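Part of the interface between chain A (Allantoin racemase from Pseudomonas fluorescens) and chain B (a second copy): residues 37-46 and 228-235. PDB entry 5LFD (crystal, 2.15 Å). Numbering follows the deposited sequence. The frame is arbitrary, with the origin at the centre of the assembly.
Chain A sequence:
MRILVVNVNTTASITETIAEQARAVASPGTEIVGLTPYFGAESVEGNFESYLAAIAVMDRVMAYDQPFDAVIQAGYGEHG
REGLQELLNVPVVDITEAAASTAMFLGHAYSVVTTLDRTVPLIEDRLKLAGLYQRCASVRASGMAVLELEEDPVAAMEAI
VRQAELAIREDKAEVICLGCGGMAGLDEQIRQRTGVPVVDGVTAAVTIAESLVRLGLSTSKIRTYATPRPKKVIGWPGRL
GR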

# COMPACT_ATOMS: atom_id res chain seq x y z
N PRO A 37 -17.12 -30.34 -14.08
CA PRO A 37 -16.70 -29.90 -15.41
C PRO A 37 -16.43 -31.10 -16.29
O PRO A 37 -16.08 -32.15 -15.77
CB PRO A 37 -15.39 -29.16 -15.14
CG PRO A 37 -15.57 -28.64 -13.77
CD PRO A 37 -16.21 -29.80 -13.06
N TYR A 38 -16.53 -30.91 -17.60
CA TYR A 38 -16.36 -32.01 -18.57
C TYR A 38 -14.90 -32.36 -18.88
O TYR A 38 -14.61 -33.50 -19.16
CB TYR A 38 -17.11 -31.71 -19.88
CG TYR A 38 -18.67 -31.72 -19.75
CD1 TYR A 38 -19.45 -30.87 -20.55
CD2 TYR A 38 -19.34 -32.60 -18.88
CE1 TYR A 38 -20.85 -30.88 -20.49
CE2 TYR A 38 -20.74 -32.60 -18.79
CZ TYR A 38 -21.48 -31.74 -19.60
OH TYR A 38 -22.84 -31.69 -19.54
N PHE A 39 -14.00 -31.36 -18.84
CA PHE A 39 -12.55 -31.57 -18.95
C PHE A 39 -11.75 -30.88 -17.82
O PHE A 39 -12.30 -30.10 -17.03
CB PHE A 39 -12.03 -31.14 -20.32
CG PHE A 39 -12.24 -29.68 -20.63
CD1 PHE A 39 -13.42 -29.24 -21.20
CD2 PHE A 39 -11.23 -28.74 -20.40
CE1 PHE A 39 -13.63 -27.88 -21.51
CE2 PHE A 39 -11.43 -27.39 -20.70
CZ PHE A 39 -12.62 -26.96 -21.26
N GLY A 40 -10.46 -31.20 -17.72
CA GLY A 40 -9.58 -30.58 -16.71
C GLY A 40 -8.97 -31.61 -15.77
O GLY A 40 -9.28 -32.82 -15.85
N ALA A 41 -8.11 -31.12 -14.90
CA ALA A 41 -7.38 -31.94 -13.93
C ALA A 41 -8.30 -32.48 -12.83
O ALA A 41 -9.22 -31.78 -12.38
CB ALA A 41 -6.27 -31.12 -13.28
N GLU A 42 -8.00 -33.69 -12.36
CA GLU A 42 -8.76 -34.38 -11.31
C GLU A 42 -8.61 -33.68 -9.93
O GLU A 42 -9.44 -33.86 -9.02
CB GLU A 42 -8.29 -35.82 -11.23
CG GLU A 42 -6.84 -35.97 -10.79
CD GLU A 42 -6.49 -37.42 -10.50
OE1 GLU A 42 -7.40 -38.21 -10.13
OE2 GLU A 42 -5.30 -37.76 -10.65
N SER A 43 -7.54 -32.90 -9.79
CA SER A 43 -7.41 -31.89 -8.72
C SER A 43 -6.55 -30.73 -9.27
O SER A 43 -5.59 -30.98 -9.98
CB SER A 43 -6.79 -32.48 -7.43
OG SER A 43 -5.40 -32.60 -7.57
N VAL A 44 -6.90 -29.49 -8.94
CA VAL A 44 -6.38 -28.33 -9.60
C VAL A 44 -5.22 -27.76 -8.75
O VAL A 44 -5.44 -27.12 -7.70
CB VAL A 44 -7.53 -27.32 -9.82
CG1 VAL A 44 -7.02 -25.98 -10.34
CG2 VAL A 44 -8.56 -27.90 -10.79
N GLU A 45 -3.99 -27.97 -9.21
CA GLU A 45 -2.84 -27.61 -8.36
C GLU A 45 -1.82 -26.82 -9.17
O GLU A 45 -0.89 -27.39 -9.74
CB GLU A 45 -2.19 -28.85 -7.75
CG GLU A 45 -3.19 -29.95 -7.32
CD GLU A 45 -2.49 -31.23 -6.84
OE1 GLU A 45 -1.41 -31.56 -7.35
OE2 GLU A 45 -3.03 -31.89 -5.93
N GLY A 46 -2.04 -25.52 -9.27
CA GLY A 46 -1.08 -24.69 -9.95
C GLY A 46 -1.73 -23.87 -11.02
O GLY A 46 -2.93 -23.92 -11.20
N PRO B 228 4.02 -29.07 -13.38
CA PRO B 228 2.78 -29.60 -12.81
C PRO B 228 2.98 -31.10 -12.45
O PRO B 228 3.69 -31.87 -13.19
CB PRO B 228 1.73 -29.35 -13.91
CG PRO B 228 2.35 -28.34 -14.86
CD PRO B 228 3.85 -28.53 -14.74
N ARG B 229 2.46 -31.48 -11.27
CA ARG B 229 2.55 -32.87 -10.81
C ARG B 229 1.75 -33.76 -11.79
O ARG B 229 0.55 -33.54 -11.97
CB ARG B 229 1.98 -33.01 -9.41
CG ARG B 229 1.94 -34.45 -8.95
CD ARG B 229 1.39 -34.63 -7.54
NE ARG B 229 -0.05 -34.30 -7.42
CZ ARG B 229 -1.05 -35.15 -7.67
NH1 ARG B 229 -0.82 -36.42 -8.09
NH2 ARG B 229 -2.29 -34.72 -7.55
N PRO B 230 2.43 -34.75 -12.44
CA PRO B 230 1.72 -35.56 -13.46
C PRO B 230 0.56 -36.26 -12.78
O PRO B 230 0.74 -36.82 -11.68
CB PRO B 230 2.78 -36.56 -13.94
CG PRO B 230 4.10 -35.93 -13.52
CD PRO B 230 3.79 -35.27 -12.20
N LYS B 231 -0.62 -36.17 -13.39
CA LYS B 231 -1.84 -36.69 -12.79
C LYS B 231 -2.85 -36.86 -13.92
O LYS B 231 -2.55 -36.59 -15.08
CB LYS B 231 -2.38 -35.68 -11.76
CG LYS B 231 -2.77 -34.36 -12.42
CD LYS B 231 -3.27 -33.36 -11.40
CE LYS B 231 -2.14 -32.72 -10.62
NZ LYS B 231 -2.90 -32.03 -9.57
N LYS B 232 -4.07 -37.26 -13.57
CA LYS B 232 -5.12 -37.49 -14.55
C LYS B 232 -5.70 -36.15 -14.96
O LYS B 232 -6.26 -35.40 -14.13
CB LYS B 232 -6.24 -38.38 -13.94
CG LYS B 232 -7.31 -38.79 -14.97
CD LYS B 232 -8.78 -38.51 -14.60
CE LYS B 232 -9.60 -39.79 -14.39
NZ LYS B 232 -9.27 -40.88 -15.37
N VAL B 233 -5.54 -35.81 -16.22
CA VAL B 233 -6.20 -34.64 -16.75
C VAL B 233 -6.89 -35.05 -18.02
O VAL B 233 -6.35 -35.84 -18.79
CB VAL B 233 -5.31 -33.32 -16.80
CG1 VAL B 233 -3.85 -33.57 -16.59
CG2 VAL B 233 -5.59 -32.40 -17.96
N ILE B 234 -8.11 -34.55 -18.19
CA ILE B 234 -8.97 -34.86 -19.33
C ILE B 234 -8.99 -33.70 -20.30
O ILE B 234 -9.05 -32.54 -19.88
CB ILE B 234 -10.43 -35.13 -18.88
CG1 ILE B 234 -10.50 -36.38 -18.00
CG2 ILE B 234 -11.35 -35.29 -20.08
CD1 ILE B 234 -11.87 -36.56 -17.36
N GLY B 235 -8.95 -34.03 -21.61
CA GLY B 235 -9.10 -33.04 -22.70
C GLY B 235 -7.98 -32.01 -22.76
O GLY B 235 -6.79 -32.37 -22.84
O HOH W 1 -3.43 -37.91 -8.07
O HOH W 2 0.44 -29.55 -10.13

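The two stretches bury 538 Å² between them, and the largest shares fall to Glu A42 (74 Å²), Lys B231 (72 Å²) and Ile B234 (62 Å²). These three residues mark successive zones of the contact: a short antiparallel pairing around Ile B234, the loop residue Glu A42, which prolongs it, and a charged cluster around Lys B231.

Ile B234 pairs with Gly A40 through both of its backbone polar groups. Gly A40 N donates to Ile B234 O at 2.9 Å, and Ile B234 N donates to Gly A40 O at 3.1 Å, the latter almost linear at 172°. With a phi of 120° and a psi of 176°, Gly A40 adopts a backbone conformation in which a CB would be jammed against the carbonyl oxygen of the preceding residue, so glycine suits the position. The Ile B234 side chain, in the m,t rotamer, makes an apolar contact, Ile B234 CG2 to Phe A39 CB at 4.2 Å; the same CG2 also lies 3.8 Å from the backbone oxygen Tyr A38 O. The rest of the Phe A39 side chain leads away from chain B. Close by, Gly B235 has a positive phi and packs its CA 4.2 Å from Phe A39 CB; a CB on Gly B235 would come within 3.0 Å of that same Phe A39 CB and clash.

At the next pair, Ala A41 and Val B233 share the other face of the sheet. Their CA atoms are 4.1 Å apart, close even for a non-hydrogen-bonded antiparallel pair, and the small methyl of Ala A41 meets Val B233 with 4.3 Å between the two CB atoms.

Glu A42 continues the ladder with one backbone and one side-chain bond. Its N donates to Lys B232 O at 3.0 Å, while its side chain, with chi1 p and chi2 t, brings OE2 to accept from Lys B232 N at 3.2 Å. The carboxylate thus takes the place of a backbone carbonyl as acceptor. Glu A42 OE2 also accepts from a water, at 3.2 Å from the water oxygen, which in turn accepts from Arg B229 NH1 at 3.0 Å.

The CA-to-CB bond of Lys B231 points toward chain A, its aliphatic portion passing Ala A41 with CD 4.2 Å from Ala A41 CB. Lys B231 NZ approaches Ser A43 O at 2.9 Å in a hydrogen bond, Ser A43 OG at 3.3 Å in a weak one, and Glu A45 OE1 at 2.7 Å in a salt bridge, although the modelled position of NZ is less certain than the rest. Glu A45, itself buried, also forms a salt bridge with Arg B229, whose NE donates to Glu A45 OE1 at 3.1 Å; weak bonds from Arg B229 NH2 reach Glu A45 OE1 and OE2, both at 3.3 Å. Glu A45 OE1 lies near the guanidinium plane, where the N-H groups point. The Glu A45 carboxylate thus faces two basic side chains, the Arg B229 pairing being the better defined; paired charge of this kind suits a buried acid.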